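Side-chain contacts in salmonella typhimurium DB7155 bacteriophage DET7 tailspike (Bacteriophage, PDB 2V5I), which binds the O-antigen of Salmonella lipopolysaccharide and probably hydrolyses it, acting as the receptor-binding tailspike of bacteriophage Det7: residues L75-M80 / S84-P89; L158-R161 / E167-N170; R366-I371 / I386-D391; I397-I402 / G409-A414. One frame throughout, in Å; residues are numbered along the deposited sequence.

Contact 1 of 4, residues L75-M80 / S84-P89; sequences LIFNNM and SVINQP
Phe77 is the first residue of 75-80 to meet the other segment, and it does so with its ring rim. Ile86 CD1 lies close to the ring plane, 4.1 Å from Phe77 CE2, so the methyl meets the ring at its edge and the two side chains cross obliquely. The chi1 of Phe77 (-76°) sets CG anti to its carbonyl carbon, and a chi2 of only 7° fixes the turn of the ring that offers this rim. Met80, next to take part, comes from the loop just past the strand, where the backbones draw nearest, with Met80 CA 6.8 Å from Ser84 CA. The Met80 chain crosses that of Ile86 at about a right angle, and a bend at chi3 (77°) turns its methyl toward Ser84. Met80 CE then rests 3.8 Å from Ser84 CB and 4.0 Å from Ile86 CD1, so one methyl bridges two residues of the second segment. Ser84 contributes carbon alone to this contact; its OG is hydrogen-bonded to Gly81 O and Leu61 N. All four touching residues are buried, in keeping with the apolar interior of a parallel beta-helix. Around them, Phe56 meets the Phe77 ring and also packs on Met80, Ile63 of strand 62-65 touches both Met80 and Ile86, and strand 156-161 follows on with Leu158 against Phe77 and Ile160 against Ile86.

Contact 2 of 4, residues L158-R161 / E167-N170; sequences LDIR and EIRN
In the right-handed parallel beta-helix of this P22-like tailspike, Ile160 and Ile168 reach across the interior from strands on two different faces of the coil. Their CA atoms stand 10.4 Å apart, too far for the backbones to pair, and the gap is bridged by the side chains. Both isoleucines carry CG1 anti to the carbonyl carbon and have an extended chi2 (177° in Ile160), which sends each delta methyl straight inward. They meet tip to tip, Ile160 CD1 lying 3.9 Å from Ile168 CD1. Leu158, two residues earlier on the same strand, adds a looser touch: Leu158 CD2 is 4.4 Å from Ile168 CD1. Ile86 and Pro89 of strand 85-92 extend this apolar layer on one flank, against Ile160 and Ile168 respectively, while Tyr178 and Phe180 of strand 176-181 pack on Ile168.

Asp159, Arg161, Glu167 and Arg169 point away from the interior, and each strand has its own i to i+2 salt bridge. Arg161 takes Asp159 side-on, with one nitrogen to each oxygen: NE to OD1 at 3.1 Å and NH2 to OD2 at 2.8 Å. Asp159 OD2 has a second positive partner in Arg181, which probably favours the ionised carboxylate. Arg169 grips Glu167 differently, for both its nitrogens converge on a single oxygen. Arg169 NE approaches Glu167 OE1 at 2.9 Å, nearly in line with the C-O bond. Arg169 NH2 meets Glu167 OE1 at 3.0 Å, from above the carboxylate plane.

Contact 3 of 4, residues R366-I371 / I386-D391; sequences RVFSNI and IIIIGD
Arg366 and Asp391 mark the place where the two backbones of this beta-helix contact come nearest, their CA atoms 7.4 Å apart. From there the segments diverge: strand 367-369 and strand 386-388 lie on different faces of the coil, and the chain turns a corner at Asn370, whose phi and psi are both positive (63° and 61°). At the narrow end the approach stops short of bonding, since Arg366 N is 4.1 Å from Asp391 O. The guanidinium of Arg366 leads off elsewhere, with NE hydrogen-bonded to Gly343 O and NH2 to Asn320 OD1.

Farther in, where Phe368 CA and Ile388 CA are 10.3 Å apart, two buried side chains fill the distance. Ile388 extends its longer branch fully toward the ring, and a chi2 of 88° in Phe368 turns the CD1-CE1 side of that ring to it. Ala361 and Thr363 of strand 357-364 and Val346 of strand 345-352 also pack on the ring, while Met359 and Val394 adjoin Ile388, so the pair belongs to the hydrophobic core of the helix. The Ile388 methyl comes in obliquely beside the CD1-CE1 bond: CD1 of Ile388 is 4.2 Å from Phe368 CE1 and equally 4.2 Å from Phe368 CD1.

Contact 4 of 4, residues I397-I402 / G409-A414; sequences IRAAGI and GLVISA
Val411, in the loop just ahead of strand 412-414, makes the closest touch with Ala399. Its CG1 stands anti to the backbone N (chi1 174°), and this branch alone does the reaching: Val411 CG1 is 3.5 Å from Ala399 O and 4.0 Å from Ala399 CB. One methyl therefore rests on both the carbonyl oxygen and the side chain of the alanine. The backbones are also nearest here, with Ala399 CA 7.3 Å from Val411 CA, a spacing that the single methyl of the alanine can bridge together with a short valine branch.

Ile412 follows as the first residue of its strand and also points toward 397-402. It approaches Ala399 more loosely, Ile412 CD1 lying 4.5 Å from Ala399 CB.

The contact sits at a bend of the beta-helix coil, joining the end of strand 393-398 to the start of strand 412-414. Ile386 of strand 386-388 packs on Ile397, Ala399 and Ile412 from the preceding part of the chain. On the following side, Leu422 of strand 417-423 touches these same three residues, and Val433 of strand 431-433 lies against Ile412.

In the fold
From the N terminus the four contacts follow in series, and none nests in or crosses another. Contact 1 closes the short turn 81-83 and contact 2 the loop 162-166, each joining two faces of the beta-helix. A long excursion, 90-157, separates them in sequence, yet they stack directly: probable backbone hydrogen bonds link Phe77 N to Asp159 O and Gln88 N to Arg169 O. The centres of contact 2 and contact 3 are about 36 Å apart. Contact 3 spans residues 372-385, and contact 4 then closes 403-408. These two adjoin through Ile386 O with Ser413 N and Asn370 OD1 with Arg398 NH2. All four contacts have residues that reach a neighbouring subunit of the trimer.

Contact 1 of 4, residues L75-M80 / S84-P89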
loop_
_atom_site.group_PDB
_atom_site.type_symbol
_atom_site.label_atom_id
_atom_site.label_comp_id
_atom_site.label_asym_id
_atom_site.label_seq_id
_atom_site.Cartn_x
_atom_site.Cartn_y
_atom_site.Cartn_z
ATOM N N LEU A 75 -29.101 -2.686 -27.455
ATOM C CA LEU A 75 -28.503 -2.585 -28.774
ATOM C C LEU A 75 -27.479 -3.701 -28.837
ATOM O O LEU A 75 -26.565 -3.745 -28.019
ATOM C CB LEU A 75 -27.860 -1.217 -28.946
ATOM C CG LEU A 75 -27.131 -0.937 -30.243
ATOM C CD1 LEU A 75 -28.070 -1.153 -31.474
ATOM C CD2 LEU A 75 -26.501 0.433 -30.229
ATOM N N ILE A 76 -27.683 -4.664 -29.746
ATOM C CA ILE A 76 -26.937 -5.939 -29.761
ATOM C C ILE A 76 -25.930 -5.976 -30.898
ATOM O O ILE A 76 -26.312 -5.828 -32.048
ATOM C CB ILE A 76 -27.890 -7.151 -29.887
ATOM C CG1 ILE A 76 -28.899 -7.133 -28.747
ATOM C CG2 ILE A 76 -27.078 -8.480 -29.972
ATOM C CD1 ILE A 76 -30.120 -8.019 -28.980
ATOM N N PHE A 77 -24.664 -6.240 -30.552
ATOM C CA PHE A 77 -23.557 -6.301 -31.521
ATOM C C PHE A 77 -23.082 -7.755 -31.619
ATOM O O PHE A 77 -22.469 -8.310 -30.680
ATOM C CB PHE A 77 -22.359 -5.435 -31.092
ATOM C CG PHE A 77 -22.526 -3.919 -31.280
ATOM C CD1 PHE A 77 -23.724 -3.339 -31.664
ATOM C CD2 PHE A 77 -21.438 -3.068 -31.066
ATOM C CE1 PHE A 77 -23.806 -1.935 -31.843
ATOM C CE2 PHE A 77 -21.511 -1.728 -31.249
ATOM C CZ PHE A 77 -22.699 -1.142 -31.622
ATOM N N ASN A 78 -23.349 -8.379 -32.791
ATOM C CA ASN A 78 -22.990 -9.756 -33.094
ATOM C C ASN A 78 -21.860 -9.855 -34.084
ATOM O O ASN A 78 -21.689 -8.988 -34.952
ATOM C CB ASN A 78 -24.196 -10.461 -33.743
ATOM C CG ASN A 78 -25.388 -10.579 -32.825
ATOM O OD1 ASN A 78 -25.302 -11.158 -31.764
ATOM N ND2 ASN A 78 -26.528 -10.026 -33.250
ATOM N N ASN A 79 -21.066 -10.919 -33.940
ATOM C CA ASN A 79 -19.984 -11.243 -34.859
ATOM C C ASN A 79 -18.929 -10.152 -35.033
ATOM O O ASN A 79 -18.348 -10.000 -36.100
ATOM C CB ASN A 79 -20.568 -11.650 -36.207
ATOM C CG ASN A 79 -21.524 -12.789 -36.099
ATOM O OD1 ASN A 79 -21.268 -13.768 -35.381
ATOM N ND2 ASN A 79 -22.631 -12.697 -36.829
ATOM N N MET A 80 -18.610 -9.431 -33.949
ATOM C CA MET A 80 -17.445 -8.547 -33.994
ATOM C C MET A 80 -16.165 -9.343 -34.146
ATOM O O MET A 80 -15.964 -10.347 -33.479
ATOM C CB MET A 80 -17.339 -7.708 -32.731
ATOM C CG MET A 80 -18.573 -6.791 -32.495
ATOM S SD MET A 80 -18.355 -5.546 -31.185
ATOM C CE MET A 80 -17.345 -4.380 -32.057
ATOM N N SER A 84 -11.378 -5.741 -32.278
ATOM C CA SER A 84 -12.155 -4.536 -32.527
ATOM C C SER A 84 -12.041 -3.577 -31.316
ATOM O O SER A 84 -11.923 -4.036 -30.191
ATOM C CB SER A 84 -13.631 -4.882 -32.785
ATOM O OG SER A 84 -13.798 -5.620 -34.013
ATOM N N VAL A 85 -12.269 -2.286 -31.557
ATOM C CA VAL A 85 -12.181 -1.253 -30.492
ATOM C C VAL A 85 -13.379 -0.353 -30.648
ATOM O O VAL A 85 -13.671 0.055 -31.750
ATOM C CB VAL A 85 -10.888 -0.434 -30.596
ATOM C CG1 VAL A 85 -10.885 0.718 -29.617
ATOM C CG2 VAL A 85 -9.699 -1.358 -30.342
ATOM N N ILE A 86 -14.013 -0.018 -29.538
ATOM C CA ILE A 86 -15.109 0.971 -29.510
ATOM C C ILE A 86 -14.669 2.134 -28.643
ATOM O O ILE A 86 -14.517 1.978 -27.430
ATOM C CB ILE A 86 -16.430 0.322 -28.939
ATOM C CG1 ILE A 86 -16.760 -0.974 -29.722
ATOM C CG2 ILE A 86 -17.559 1.293 -29.076
ATOM C CD1 ILE A 86 -17.988 -1.743 -29.151
ATOM N N ASN A 87 -14.405 3.281 -29.271
ATOM C CA ASN A 87 -13.930 4.479 -28.568
ATOM C C ASN A 87 -15.064 5.419 -28.234
ATOM O O ASN A 87 -15.824 5.853 -29.107
ATOM C CB ASN A 87 -12.925 5.243 -29.465
ATOM C CG ASN A 87 -11.639 4.477 -29.677
ATOM O OD1 ASN A 87 -11.220 4.150 -30.826
ATOM N ND2 ASN A 87 -11.002 4.168 -28.590
ATOM N N GLN A 88 -15.151 5.793 -26.954
ATOM C CA GLN A 88 -16.065 6.826 -26.472
ATOM C C GLN A 88 -17.557 6.602 -26.742
ATOM O O GLN A 88 -18.304 7.550 -27.019
ATOM C CB GLN A 88 -15.633 8.264 -26.932
ATOM C CG GLN A 88 -14.295 8.748 -26.421
ATOM C CD GLN A 88 -13.835 10.076 -27.068
ATOM O OE1 GLN A 88 -13.185 10.082 -28.115
ATOM N NE2 GLN A 88 -14.157 11.179 -26.439
ATOM N N PRO A 89 -18.028 5.332 -26.612
ATOM C CA PRO A 89 -19.450 5.132 -26.774
ATOM C C PRO A 89 -20.194 5.857 -25.648
ATOM O O PRO A 89 -19.660 6.079 -24.549
ATOM C CB PRO A 89 -19.625 3.621 -26.675
ATOM C CG PRO A 89 -18.514 3.203 -25.789
ATOM C CD PRO A 89 -17.363 4.117 -26.165
#

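Contact 2 of 4, residues L158-R161 / E167-N170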
loop_
_atom_site.group_PDB
_atom_site.type_symbol
_atom_site.label_atom_id
_atom_site.label_comp_id
_atom_site.label_asym_id
_atom_site.label_seq_id
_atom_site.Cartn_x
_atom_site.Cartn_y
_atom_site.Cartn_z
ATOM N N LEU A 158 -25.651 -1.684 -24.116
ATOM C CA LEU A 158 -24.816 -2.197 -25.219
ATOM C C LEU A 158 -24.475 -3.649 -24.924
ATOM O O LEU A 158 -23.783 -3.931 -23.967
ATOM C CB LEU A 158 -23.541 -1.377 -25.455
ATOM C CG LEU A 158 -22.808 -1.768 -26.736
ATOM C CD1 LEU A 158 -23.652 -1.550 -27.960
ATOM C CD2 LEU A 158 -21.555 -0.945 -26.806
ATOM N N ASP A 159 -24.969 -4.571 -25.755
ATOM C CA ASP A 159 -24.916 -6.032 -25.508
ATOM C C ASP A 159 -23.985 -6.604 -26.583
ATOM O O ASP A 159 -24.376 -6.762 -27.736
ATOM C CB ASP A 159 -26.356 -6.601 -25.556
ATOM C CG ASP A 159 -26.451 -8.084 -25.286
ATOM O OD1 ASP A 159 -25.440 -8.802 -25.455
ATOM O OD2 ASP A 159 -27.582 -8.527 -24.893
ATOM N N ILE A 160 -22.759 -6.938 -26.188
ATOM C CA ILE A 160 -21.757 -7.514 -27.099
ATOM C C ILE A 160 -21.729 -9.022 -26.894
ATOM O O ILE A 160 -21.589 -9.506 -25.780
ATOM C CB ILE A 160 -20.400 -6.859 -26.851
ATOM C CG1 ILE A 160 -20.491 -5.371 -27.273
ATOM C CG2 ILE A 160 -19.323 -7.602 -27.641
ATOM C CD1 ILE A 160 -19.292 -4.626 -27.012
ATOM N N ARG A 161 -21.941 -9.785 -27.978
ATOM C CA ARG A 161 -22.192 -11.222 -27.874
ATOM C C ARG A 161 -21.102 -12.075 -28.522
ATOM O O ARG A 161 -20.658 -11.794 -29.633
ATOM C CB ARG A 161 -23.534 -11.542 -28.550
ATOM C CG ARG A 161 -24.626 -10.959 -27.768
ATOM C CD ARG A 161 -25.936 -11.430 -28.128
ATOM N NE ARG A 161 -26.903 -10.778 -27.282
ATOM C CZ ARG A 161 -28.220 -10.947 -27.382
ATOM N NH1 ARG A 161 -28.706 -11.781 -28.306
ATOM N NH2 ARG A 161 -29.041 -10.282 -26.563
ATOM N N GLU A 167 -12.219 -4.328 -27.080
ATOM C CA GLU A 167 -11.995 -3.293 -26.032
ATOM C C GLU A 167 -12.960 -2.144 -26.209
ATOM O O GLU A 167 -13.127 -1.665 -27.328
ATOM C CB GLU A 167 -10.610 -2.711 -26.156
ATOM C CG GLU A 167 -9.543 -3.632 -25.630
ATOM C CD GLU A 167 -8.268 -2.876 -25.220
ATOM O OE1 GLU A 167 -8.175 -1.653 -25.462
ATOM O OE2 GLU A 167 -7.344 -3.519 -24.668
ATOM N N ILE A 168 -13.533 -1.689 -25.102
ATOM C CA ILE A 168 -14.336 -0.448 -25.060
ATOM C C ILE A 168 -13.506 0.544 -24.254
ATOM O O ILE A 168 -12.986 0.180 -23.195
ATOM C CB ILE A 168 -15.680 -0.695 -24.325
ATOM C CG1 ILE A 168 -16.579 -1.581 -25.175
ATOM C CG2 ILE A 168 -16.346 0.634 -24.041
ATOM C CD1 ILE A 168 -17.926 -1.879 -24.564
ATOM N N ARG A 169 -13.267 1.729 -24.809
ATOM C CA ARG A 169 -12.437 2.722 -24.157
ATOM C C ARG A 169 -13.228 3.997 -23.899
ATOM O O ARG A 169 -13.977 4.452 -24.782
ATOM C CB ARG A 169 -11.237 3.059 -25.050
ATOM C CG ARG A 169 -10.314 1.847 -25.325
ATOM C CD ARG A 169 -9.161 2.202 -26.249
ATOM N NE ARG A 169 -8.411 0.985 -26.592
ATOM C CZ ARG A 169 -7.605 0.857 -27.648
ATOM N NH1 ARG A 169 -7.417 1.871 -28.494
ATOM N NH2 ARG A 169 -6.998 -0.299 -27.856
ATOM N N ASN A 170 -13.075 4.577 -22.712
ATOM C CA ASN A 170 -13.696 5.912 -22.402
ATOM C C ASN A 170 -15.215 5.943 -22.584
ATOM O O ASN A 170 -15.806 6.942 -23.064
ATOM C CB ASN A 170 -12.977 6.975 -23.249
ATOM C CG ASN A 170 -11.491 7.010 -22.995
ATOM O OD1 ASN A 170 -11.062 7.332 -21.885
ATOM N ND2 ASN A 170 -10.694 6.697 -24.000
#

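Contact 3 of 4, residues R366-I371 / I386-D391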
loop_
_atom_site.group_PDB
_atom_site.type_symbol
_atom_site.label_atom_id
_atom_site.label_comp_id
_atom_site.label_asym_id
_atom_site.label_seq_id
_atom_site.Cartn_x
_atom_site.Cartn_y
_atom_site.Cartn_z
ATOM N N ARG A 366 -7.906 -18.691 5.647
ATOM C CA ARG A 366 -7.481 -17.529 4.853
ATOM C C ARG A 366 -6.609 -16.620 5.689
ATOM O O ARG A 366 -6.773 -16.530 6.888
ATOM C CB ARG A 366 -8.719 -16.744 4.399
ATOM C CG ARG A 366 -8.458 -15.586 3.414
ATOM C CD ARG A 366 -9.702 -15.219 2.580
ATOM N NE ARG A 366 -10.075 -16.333 1.654
ATOM C CZ ARG A 366 -11.116 -16.393 0.869
ATOM N NH1 ARG A 366 -11.927 -15.387 0.783
ATOM N NH2 ARG A 366 -11.278 -17.490 0.133
ATOM N N VAL A 367 -5.675 -15.950 5.021
ATOM C CA VAL A 367 -4.742 -14.997 5.663
ATOM C C VAL A 367 -5.096 -13.581 5.235
ATOM O O VAL A 367 -5.182 -13.308 4.070
ATOM C CB VAL A 367 -3.266 -15.284 5.300
ATOM C CG1 VAL A 367 -2.337 -14.302 6.068
ATOM C CG2 VAL A 367 -2.894 -16.712 5.648
ATOM N N PHE A 368 -5.151 -12.670 6.219
ATOM C CA PHE A 368 -5.418 -11.254 6.027
ATOM C C PHE A 368 -4.208 -10.485 6.562
ATOM O O PHE A 368 -3.830 -10.724 7.723
ATOM C CB PHE A 368 -6.638 -10.843 6.845
ATOM C CG PHE A 368 -7.892 -11.551 6.441
ATOM C CD1 PHE A 368 -8.234 -12.762 7.011
ATOM C CD2 PHE A 368 -8.772 -10.937 5.556
ATOM C CE1 PHE A 368 -9.412 -13.427 6.621
ATOM C CE2 PHE A 368 -9.917 -11.607 5.146
ATOM C CZ PHE A 368 -10.262 -12.811 5.711
ATOM N N SER A 369 -3.508 -9.679 5.738
ATOM C CA SER A 369 -2.330 -8.965 6.210
ATOM C C SER A 369 -2.469 -7.481 5.867
ATOM O O SER A 369 -2.920 -7.133 4.769
ATOM C CB SER A 369 -1.047 -9.538 5.617
ATOM O OG SER A 369 -0.982 -10.961 5.804
ATOM N N ASN A 370 -2.077 -6.624 6.803
ATOM C CA ASN A 370 -1.973 -5.183 6.570
ATOM C C ASN A 370 -3.334 -4.581 6.235
ATOM O O ASN A 370 -3.590 -4.087 5.141
ATOM C CB ASN A 370 -0.961 -4.853 5.479
ATOM C CG ASN A 370 -0.488 -3.435 5.557
ATOM O OD1 ASN A 370 -0.474 -2.838 6.641
ATOM N ND2 ASN A 370 -0.137 -2.862 4.410
ATOM N N ILE A 371 -4.230 -4.721 7.210
ATOM C CA ILE A 371 -5.681 -4.382 7.107
ATOM C C ILE A 371 -5.971 -3.144 7.957
ATOM O O ILE A 371 -5.494 -3.013 9.074
ATOM C CB ILE A 371 -6.574 -5.561 7.620
ATOM C CG1 ILE A 371 -6.228 -6.894 6.929
ATOM C CG2 ILE A 371 -8.042 -5.263 7.387
ATOM C CD1 ILE A 371 -6.414 -6.928 5.436
ATOM N N ILE A 386 -15.874 -5.896 12.541
ATOM C CA ILE A 386 -14.991 -6.760 11.806
ATOM C C ILE A 386 -15.398 -8.191 12.207
ATOM O O ILE A 386 -15.285 -8.549 13.375
ATOM C CB ILE A 386 -13.518 -6.477 12.209
ATOM C CG1 ILE A 386 -13.109 -5.023 11.889
ATOM C CG2 ILE A 386 -12.585 -7.472 11.587
ATOM C CD1 ILE A 386 -11.892 -4.542 12.731
ATOM N N ILE A 387 -15.837 -9.005 11.254
ATOM C CA ILE A 387 -16.340 -10.359 11.508
ATOM C C ILE A 387 -15.569 -11.330 10.628
ATOM O O ILE A 387 -15.442 -11.107 9.423
ATOM C CB ILE A 387 -17.810 -10.433 11.120
ATOM C CG1 ILE A 387 -18.630 -9.499 12.014
ATOM C CG2 ILE A 387 -18.304 -11.901 11.163
ATOM C CD1 ILE A 387 -19.850 -8.867 11.295
ATOM N N ILE A 388 -14.976 -12.356 11.247
ATOM C CA ILE A 388 -14.367 -13.464 10.545
ATOM C C ILE A 388 -14.971 -14.709 11.167
ATOM O O ILE A 388 -14.912 -14.884 12.368
ATOM C CB ILE A 388 -12.822 -13.504 10.677
ATOM C CG1 ILE A 388 -12.203 -12.183 10.188
ATOM C CG2 ILE A 388 -12.258 -14.694 9.915
ATOM C CD1 ILE A 388 -10.701 -12.099 10.405
ATOM N N ILE A 389 -15.503 -15.616 10.344
ATOM C CA ILE A 389 -16.237 -16.779 10.874
ATOM C C ILE A 389 -15.349 -17.975 11.165
ATOM O O ILE A 389 -15.453 -18.566 12.235
ATOM C CB ILE A 389 -17.319 -17.230 9.873
ATOM C CG1 ILE A 389 -18.314 -16.111 9.638
ATOM C CG2 ILE A 389 -18.004 -18.518 10.353
ATOM C CD1 ILE A 389 -19.098 -15.647 10.874
ATOM N N GLY A 390 -14.465 -18.325 10.238
ATOM C CA GLY A 390 -13.647 -19.516 10.351
ATOM C C GLY A 390 -12.226 -19.344 10.833
ATOM O O GLY A 390 -11.891 -18.338 11.487
ATOM N N ASP A 391 -11.404 -20.375 10.609
ATOM C CA ASP A 391 -10.046 -20.482 11.177
ATOM C C ASP A 391 -9.027 -19.715 10.336
ATOM O O ASP A 391 -8.411 -20.290 9.443
ATOM C CB ASP A 391 -9.615 -21.943 11.278
ATOM C CG ASP A 391 -9.669 -22.694 9.921
ATOM O OD1 ASP A 391 -10.640 -22.533 9.122
ATOM O OD2 ASP A 391 -8.712 -23.464 9.650
#

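Contact 4 of 4, residues I397-I402 / G409-A414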
loop_
_atom_site.group_PDB
_atom_site.type_symbol
_atom_site.label_atom_id
_atom_site.label_comp_id
_atom_site.label_asym_id
_atom_site.label_seq_id
_atom_site.Cartn_x
_atom_site.Cartn_y
_atom_site.Cartn_z
ATOM N N ILE A 397 -3.424 -5.192 11.841
ATOM C CA ILE A 397 -4.772 -4.655 11.657
ATOM C C ILE A 397 -4.958 -3.425 12.537
ATOM O O ILE A 397 -4.784 -3.468 13.739
ATOM C CB ILE A 397 -5.881 -5.729 11.872
ATOM C CG1 ILE A 397 -7.274 -5.090 11.736
ATOM C CG2 ILE A 397 -5.713 -6.496 13.212
ATOM C CD1 ILE A 397 -8.394 -6.085 11.536
ATOM N N ARG A 398 -5.382 -2.340 11.886
ATOM C CA ARG A 398 -5.730 -1.099 12.563
ATOM C C ARG A 398 -7.230 -1.079 12.643
ATOM O O ARG A 398 -7.892 -1.221 11.623
ATOM C CB ARG A 398 -5.204 0.081 11.744
ATOM C CG ARG A 398 -3.679 0.090 11.758
ATOM C CD ARG A 398 -3.064 0.716 10.617
ATOM N NE ARG A 398 -3.277 0.001 9.366
ATOM C CZ ARG A 398 -2.423 -0.810 8.783
ATOM N NH1 ARG A 398 -1.271 -1.106 9.367
ATOM N NH2 ARG A 398 -2.749 -1.334 7.597
ATOM N N ALA A 399 -7.761 -1.010 13.872
ATOM C CA ALA A 399 -9.185 -1.220 14.117
ATOM C C ALA A 399 -9.861 -0.113 14.941
ATOM O O ALA A 399 -10.924 -0.366 15.507
ATOM C CB ALA A 399 -9.415 -2.546 14.797
ATOM N N ALA A 400 -9.278 1.070 15.058
ATOM C CA ALA A 400 -9.956 2.193 15.739
ATOM C C ALA A 400 -9.653 3.511 15.034
ATOM O O ALA A 400 -8.504 3.809 14.750
ATOM C CB ALA A 400 -9.505 2.312 17.189
ATOM N N GLY A 401 -10.709 4.298 14.811
ATOM C CA GLY A 401 -10.625 5.605 14.224
ATOM C C GLY A 401 -10.900 6.678 15.259
ATOM O O GLY A 401 -10.625 6.470 16.456
ATOM N N ILE A 402 -11.534 7.760 14.825
ATOM C CA ILE A 402 -11.742 8.953 15.676
ATOM C C ILE A 402 -13.179 9.115 16.189
ATOM O O ILE A 402 -13.402 9.918 17.099
ATOM C CB ILE A 402 -11.301 10.225 14.900
ATOM C CG1 ILE A 402 -10.864 11.362 15.847
ATOM C CG2 ILE A 402 -12.305 10.619 13.804
ATOM C CD1 ILE A 402 -9.963 12.375 15.132
ATOM N N GLY A 409 -22.631 -3.969 19.415
ATOM C CA GLY A 409 -21.670 -4.816 18.735
ATOM C C GLY A 409 -20.263 -4.782 19.272
ATOM O O GLY A 409 -19.899 -3.909 20.087
ATOM N N LEU A 410 -19.469 -5.708 18.774
ATOM C CA LEU A 410 -18.048 -5.759 19.053
ATOM C C LEU A 410 -17.256 -5.004 17.968
ATOM O O LEU A 410 -17.731 -4.828 16.848
ATOM C CB LEU A 410 -17.558 -7.202 19.069
ATOM C CG LEU A 410 -18.234 -8.129 20.093
ATOM C CD1 LEU A 410 -17.925 -9.590 19.811
ATOM C CD2 LEU A 410 -17.716 -7.720 21.438
ATOM N N VAL A 411 -16.019 -4.696 18.267
ATOM C CA VAL A 411 -15.117 -4.175 17.242
ATOM C C VAL A 411 -14.681 -5.362 16.376
ATOM O O VAL A 411 -14.755 -5.291 15.155
ATOM C CB VAL A 411 -13.926 -3.451 17.835
ATOM C CG1 VAL A 411 -12.914 -3.031 16.747
ATOM C CG2 VAL A 411 -14.385 -2.243 18.583
ATOM N N ILE A 412 -14.185 -6.435 17.021
ATOM C CA ILE A 412 -13.752 -7.635 16.333
ATOM C C ILE A 412 -14.480 -8.850 16.896
ATOM O O ILE A 412 -14.494 -9.045 18.101
ATOM C CB ILE A 412 -12.230 -7.891 16.537
ATOM C CG1 ILE A 412 -11.444 -6.813 15.820
ATOM C CG2 ILE A 412 -11.813 -9.292 15.975
ATOM C CD1 ILE A 412 -9.975 -6.745 16.214
ATOM N N SER A 413 -15.025 -9.660 15.993
ATOM C CA SER A 413 -15.564 -10.982 16.309
ATOM C C SER A 413 -14.955 -11.990 15.339
ATOM O O SER A 413 -15.382 -12.145 14.176
ATOM C CB SER A 413 -17.067 -10.931 16.150
ATOM O OG SER A 413 -17.660 -12.217 16.314
ATOM N N ALA A 414 -13.915 -12.654 15.835
ATOM C CA ALA A 414 -13.127 -13.624 15.077
ATOM C C ALA A 414 -12.735 -14.788 15.967
ATOM O O ALA A 414 -11.567 -15.048 16.234
ATOM C CB ALA A 414 -11.892 -12.948 14.469
#